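Long-range contacts in beta-d-glucoside glucohydrolase (Hypocrea jecorina, PDB 3ZZ1), which probably hydrolyses terminal, non-reducing beta-D-glucosyl residues with release of beta-D-glucose, a step in cellulose degradation: residues 431-436 with 463-468; 476-481 with 495-500. All blocks are in the same frame, centred on the assembly; numbering follows the deposited sequence.

Contact 1 (431-436 with 463-468)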
loop_
_atom_site.group_PDB
_atom_site.type_symbol
_atom_site.label_atom_id
_atom_site.label_comp_id
_atom_site.label_asym_id
_atom_site.label_seq_id
_atom_site.Cartn_x
_atom_site.Cartn_y
_atom_site.Cartn_z
ATOM N N ALA A 431 -20.911 0.590 25.637
ATOM C CA ALA A 431 -20.573 1.894 25.098
ATOM C C ALA A 431 -19.495 1.724 24.041
ATOM O O ALA A 431 -18.447 1.131 24.308
ATOM C CB ALA A 431 -20.098 2.820 26.208
ATOM N N ILE A 432 -19.766 2.237 22.842
ATOM C CA ILE A 432 -18.832 2.137 21.723
ATOM C C ILE A 432 -18.215 3.511 21.463
ATOM O O ILE A 432 -18.918 4.439 21.058
ATOM C CB ILE A 432 -19.515 1.590 20.434
ATOM C CG1 ILE A 432 -20.378 0.358 20.749
ATOM C CG2 ILE A 432 -18.466 1.255 19.385
ATOM C CD1 ILE A 432 -21.281 -0.115 19.595
ATOM N N VAL A 433 -16.906 3.627 21.700
ATOM C CA VAL A 433 -16.188 4.902 21.568
ATOM C C VAL A 433 -15.350 4.930 20.291
ATOM O O VAL A 433 -14.624 3.974 19.986
ATOM C CB VAL A 433 -15.286 5.195 22.796
ATOM C CG1 VAL A 433 -14.757 6.630 22.760
ATOM C CG2 VAL A 433 -16.044 4.974 24.081
ATOM N N PHE A 434 -15.452 6.034 19.557
ATOM C CA PHE A 434 -14.801 6.179 18.256
ATOM C C PHE A 434 -13.665 7.183 18.290
ATOM O O PHE A 434 -13.871 8.371 18.560
ATOM C CB PHE A 434 -15.822 6.560 17.183
ATOM C CG PHE A 434 -16.748 5.440 16.815
ATOM C CD1 PHE A 434 -17.867 5.159 17.590
ATOM C CD2 PHE A 434 -16.489 4.646 15.708
ATOM C CE1 PHE A 434 -18.718 4.113 17.259
ATOM C CE2 PHE A 434 -17.337 3.605 15.374
ATOM C CZ PHE A 434 -18.454 3.338 16.154
ATOM N N ILE A 435 -12.461 6.685 18.029
ATOM C CA ILE A 435 -11.259 7.509 18.024
ATOM C C ILE A 435 -10.504 7.346 16.705
ATOM O O ILE A 435 -10.708 6.365 15.983
ATOM C CB ILE A 435 -10.334 7.216 19.246
ATOM C CG1 ILE A 435 -9.742 5.804 19.170
ATOM C CG2 ILE A 435 -11.082 7.452 20.570
ATOM C CD1 ILE A 435 -8.708 5.500 20.242
ATOM N N THR A 436 -9.655 8.322 16.386
ATOM C CA THR A 436 -8.921 8.334 15.122
ATOM C C THR A 436 -7.495 8.860 15.264
ATOM O O THR A 436 -7.142 9.495 16.262
ATOM C CB THR A 436 -9.605 9.228 14.055
ATOM O OG1 THR A 436 -9.690 10.575 14.538
ATOM C CG2 THR A 436 -10.996 8.715 13.667
ATOM N N ASN A 463 -7.731 9.645 23.926
ATOM C CA ASN A 463 -7.356 8.955 25.157
ATOM C C ASN A 463 -8.220 9.387 26.341
ATOM O O ASN A 463 -8.720 8.541 27.078
ATOM C CB ASN A 463 -5.865 9.138 25.464
ATOM C CG ASN A 463 -4.986 8.128 24.740
ATOM O OD1 ASN A 463 -5.462 7.096 24.256
ATOM N ND2 ASN A 463 -3.693 8.414 24.675
ATOM N N ALA A 464 -8.407 10.698 26.495
ATOM C CA ALA A 464 -9.228 11.252 27.576
ATOM C C ALA A 464 -10.714 10.969 27.358
ATOM O O ALA A 464 -11.479 10.845 28.321
ATOM C CB ALA A 464 -8.985 12.744 27.722
ATOM N N LEU A 465 -11.119 10.870 26.093
ATOM C CA LEU A 465 -12.494 10.514 25.769
ATOM C C LEU A 465 -12.804 9.088 26.230
ATOM O O LEU A 465 -13.853 8.845 26.820
ATOM C CB LEU A 465 -12.781 10.689 24.270
ATOM C CG LEU A 465 -14.221 10.463 23.776
ATOM C CD1 LEU A 465 -15.225 11.429 24.423
ATOM C CD2 LEU A 465 -14.270 10.587 22.264
ATOM N N VAL A 466 -11.880 8.162 25.971
ATOM C CA VAL A 466 -12.043 6.762 26.373
ATOM C C VAL A 466 -12.018 6.630 27.898
ATOM O O VAL A 466 -12.818 5.883 28.473
ATOM C CB VAL A 466 -10.984 5.837 25.700
ATOM C CG1 VAL A 466 -11.088 4.406 26.216
ATOM C CG2 VAL A 466 -11.156 5.847 24.187
ATOM N N GLN A 467 -11.114 7.373 28.541
ATOM C CA GLN A 467 -11.014 7.420 30.006
ATOM C C GLN A 467 -12.296 7.912 30.685
ATOM O O GLN A 467 -12.682 7.388 31.733
ATOM C CB GLN A 467 -9.834 8.293 30.438
ATOM C CG GLN A 467 -8.468 7.677 30.157
ATOM C CD GLN A 467 -7.331 8.664 30.319
ATOM O OE1 GLN A 467 -7.533 9.883 30.291
ATOM N NE2 GLN A 467 -6.120 8.143 30.492
ATOM N N ALA A 468 -12.945 8.914 30.093
ATOM C CA ALA A 468 -14.194 9.460 30.630
ATOM C C ALA A 468 -15.346 8.462 30.506
ATOM O O ALA A 468 -16.129 8.284 31.445
ATOM C CB ALA A 468 -14.543 10.758 29.943
#

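Contact 2 (476-481 with 495-500)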
loop_
_atom_site.group_PDB
_atom_site.type_symbol
_atom_site.label_atom_id
_atom_site.label_comp_id
_atom_site.label_asym_id
_atom_site.label_seq_id
_atom_site.Cartn_x
_atom_site.Cartn_y
_atom_site.Cartn_z
ATOM N N VAL A 476 -16.867 -1.097 27.746
ATOM C CA VAL A 476 -16.480 -0.167 26.693
ATOM C C VAL A 476 -15.850 -0.902 25.513
ATOM O O VAL A 476 -14.980 -1.762 25.688
ATOM C CB VAL A 476 -15.506 0.914 27.222
ATOM C CG1 VAL A 476 -15.184 1.935 26.133
ATOM C CG2 VAL A 476 -16.096 1.606 28.446
ATOM N N ILE A 477 -16.320 -0.562 24.316
ATOM C CA ILE A 477 -15.734 -1.045 23.076
ATOM C C ILE A 477 -15.107 0.146 22.371
ATOM O O ILE A 477 -15.776 1.138 22.100
ATOM C CB ILE A 477 -16.788 -1.731 22.172
ATOM C CG1 ILE A 477 -17.353 -2.974 22.871
ATOM C CG2 ILE A 477 -16.183 -2.104 20.793
ATOM C CD1 ILE A 477 -18.630 -3.501 22.251
ATOM N N VAL A 478 -13.812 0.049 22.100
ATOM C CA VAL A 478 -13.076 1.121 21.438
ATOM C C VAL A 478 -12.890 0.781 19.965
ATOM O O VAL A 478 -12.278 -0.238 19.624
ATOM C CB VAL A 478 -11.697 1.359 22.093
ATOM C CG1 VAL A 478 -10.919 2.426 21.329
ATOM C CG2 VAL A 478 -11.853 1.761 23.557
ATOM N N VAL A 479 -13.430 1.635 19.101
ATOM C CA VAL A 479 -13.260 1.487 17.665
ATOM C C VAL A 479 -12.306 2.567 17.182
ATOM O O VAL A 479 -12.526 3.755 17.415
ATOM C CB VAL A 479 -14.608 1.556 16.907
ATOM C CG1 VAL A 479 -14.387 1.476 15.398
ATOM C CG2 VAL A 479 -15.536 0.434 17.368
ATOM N N VAL A 480 -11.236 2.128 16.525
ATOM C CA VAL A 480 -10.180 3.009 16.050
ATOM C C VAL A 480 -10.130 3.014 14.526
ATOM O O VAL A 480 -10.044 1.955 13.899
ATOM C CB VAL A 480 -8.802 2.562 16.582
ATOM C CG1 VAL A 480 -7.718 3.553 16.178
ATOM C CG2 VAL A 480 -8.836 2.385 18.100
ATOM N N HIS A 481 -10.187 4.206 13.939
ATOM C CA HIS A 481 -9.922 4.377 12.514
ATOM C C HIS A 481 -8.641 5.186 12.359
ATOM O O HIS A 481 -8.560 6.322 12.815
ATOM C CB HIS A 481 -11.098 5.057 11.803
ATOM C CG HIS A 481 -12.329 4.204 11.723
ATOM N ND1 HIS A 481 -13.360 4.297 12.633
ATOM C CD2 HIS A 481 -12.690 3.239 10.844
ATOM C CE1 HIS A 481 -14.304 3.428 12.318
ATOM N NE2 HIS A 481 -13.923 2.772 11.236
ATOM N N PRO A 495 -9.650 -1.116 32.904
ATOM C CA PRO A 495 -10.302 -2.428 33.007
ATOM C C PRO A 495 -11.686 -2.474 32.354
ATOM O O PRO A 495 -12.173 -3.557 32.020
ATOM C CB PRO A 495 -10.425 -2.646 34.524
ATOM C CG PRO A 495 -9.441 -1.710 35.131
ATOM C CD PRO A 495 -9.406 -0.522 34.230
ATOM N N GLN A 496 -12.296 -1.305 32.172
ATOM C CA GLN A 496 -13.622 -1.181 31.569
ATOM C C GLN A 496 -13.613 -1.396 30.045
ATOM O O GLN A 496 -14.630 -1.798 29.460
ATOM C CB GLN A 496 -14.236 0.184 31.902
ATOM C CG GLN A 496 -14.513 0.412 33.388
ATOM C CD GLN A 496 -13.306 0.938 34.159
ATOM O OE1 GLN A 496 -12.252 1.242 33.584
ATOM N NE2 GLN A 496 -13.460 1.052 35.472
ATOM N N VAL A 497 -12.472 -1.117 29.413
ATOM C CA VAL A 497 -12.291 -1.360 27.983
ATOM C C VAL A 497 -12.179 -2.865 27.752
ATOM O O VAL A 497 -11.156 -3.481 28.068
ATOM C CB VAL A 497 -11.044 -0.621 27.422
ATOM C CG1 VAL A 497 -10.767 -1.025 25.966
ATOM C CG2 VAL A 497 -11.229 0.881 27.523
ATOM N N LYS A 498 -13.245 -3.449 27.207
ATOM C CA LYS A 498 -13.326 -4.897 27.023
ATOM C C LYS A 498 -12.987 -5.322 25.601
ATOM O O LYS A 498 -12.507 -6.434 25.383
ATOM C CB LYS A 498 -14.718 -5.413 27.408
ATOM C CG LYS A 498 -15.097 -5.177 28.865
ATOM C CD LYS A 498 -14.371 -6.132 29.813
ATOM C CE LYS A 498 -14.629 -5.752 31.269
ATOM N NZ LYS A 498 -16.040 -5.302 31.483
ATOM N N ALA A 499 -13.246 -4.442 24.635
ATOM C CA ALA A 499 -12.937 -4.728 23.235
ATOM C C ALA A 499 -12.259 -3.561 22.538
ATOM O O ALA A 499 -12.619 -2.401 22.755
ATOM C CB ALA A 499 -14.185 -5.131 22.479
ATOM N N VAL A 500 -11.267 -3.886 21.709
ATOM C CA VAL A 500 -10.603 -2.905 20.855
ATOM C C VAL A 500 -10.670 -3.367 19.396
ATOM O O VAL A 500 -10.158 -4.432 19.038
ATOM C CB VAL A 500 -9.137 -2.645 21.285
ATOM C CG1 VAL A 500 -8.486 -1.610 20.377
ATOM C CG2 VAL A 500 -9.068 -2.182 22.738
#

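Contact 1 (431-436 with 463-468)
Val433 and Val466 meet methyl to methyl, and each also touches a second residue across the contact. From the strand, CG1 of Val433 lies 4.0 Å from CG2 of Val466, the two side chains crossing at a slant. The same CG1 sits against the branch of Leu465: Leu465 CG is 4.0 Å away and Leu465 CD2 equally near, so one methyl nestles between consecutive residues of the helix. Val433 puts it there by holding CG1 anti to its backbone N (chi1 -169°). Leu465 has its CG anti to N as well (chi1 -175°), which carries the isobutyl fork down onto the strand; its CD2 ends 4.3 Å from the carbonyl oxygen of Phe434.

Val466 does the matching job from the helix. Its CG2 reaches the methyls of two strand residues that share one face of the sheet, Val433 and Ile435, and CG2 of Ile435 comes within 4.0 Å of Val466 CG2 with the side chains nearly perpendicular. The intervening Phe434 turns its CB away, and its ring packs on the other face beside Val351 and Val479. Ile491 of helix 489-492 touches both Ile435 and Val466, continuing this apolar layer.

The contact is entirely van der Waals and buries 206 Å². The helix segment runs almost antiparallel to the strand, at 172°, with the axes 8.9 Å apart, the geometry of a helix lying on its own sheet. Strand 430-437 and helix 462-472 are the first two elements of a beta-alpha-beta unit in the C-terminal domain of this family 3 glycosidase.

Contact 2 (476-481 with 495-500)
Val478 meets Val497 diagonally across two neighbouring parallel strands, 476-482 and 497-502, which are the two strands of a beta-alpha-beta unit with the short helix 489-492 in the connection between them; Val478 is itself bridged to Val500. Start at Val478 CB: it stands 3.9 Å from the carbonyl oxygen of Ala499, the same oxygen that takes the N-H of Val478. From there the side chain forks. CG2, anti to the carbonyl carbon, points back toward the start of the strand and reaches CG1 of Val497 at 3.8 Å, with CG2 of Val497 little farther off. The other branch, CG1, is anti to the backbone N (chi1 177°) and ends 3.9 Å from CD1 of Ile435 on the adjoining strand. Val466 of helix 462-472 touches both Val478 and Val497 on this face.

On the opposite face, the methyl of Ala499 fits against the base of Ile477, with Ala499 CB 3.9 Å from Ile477 CG1 and almost as near CG2.

The backbone holds these side chains in register. Val478 N donates to Ala499 O at 2.8 Å, nearly straight at 173°, and at the start of the strand Val476 N gives its hydrogen to Gln496 O. Between them a beta bulge shifts the pairing by one residue: Val476 is matched with Val497, but Ile477 with Ala499. The extra residue is Lys498, whose NZ bonds Ser474 O. At the bulge, Val476 O receives two N-H groups, one from Lys498 N at 2.9 Å and a weak one from Ala499 N at 3.4 Å.

Contacts 1 and 2 follow one another along the chain, their centres about 8 Å apart, and they join the same sheet. Strands 430-437 and 476-482 are direct neighbours: Ala431 O lies 2.7 Å from Ile477 N and Val433 N 2.8 Å from Ile477 O, both probable hydrogen bonds, so Ile477 is tied to contact 1 while the next residue bonds to 497-502. Val466 of contact 1 also reaches the valines of contact 2, and helix 462-472 thus packs on three successive strands. On the face of the sheet away from helix 462-472, Phe434 CE2 touches Val479 CG1 at 3.6 Å. Both contacts belong to the buried framework of the C-terminal alpha/beta domain.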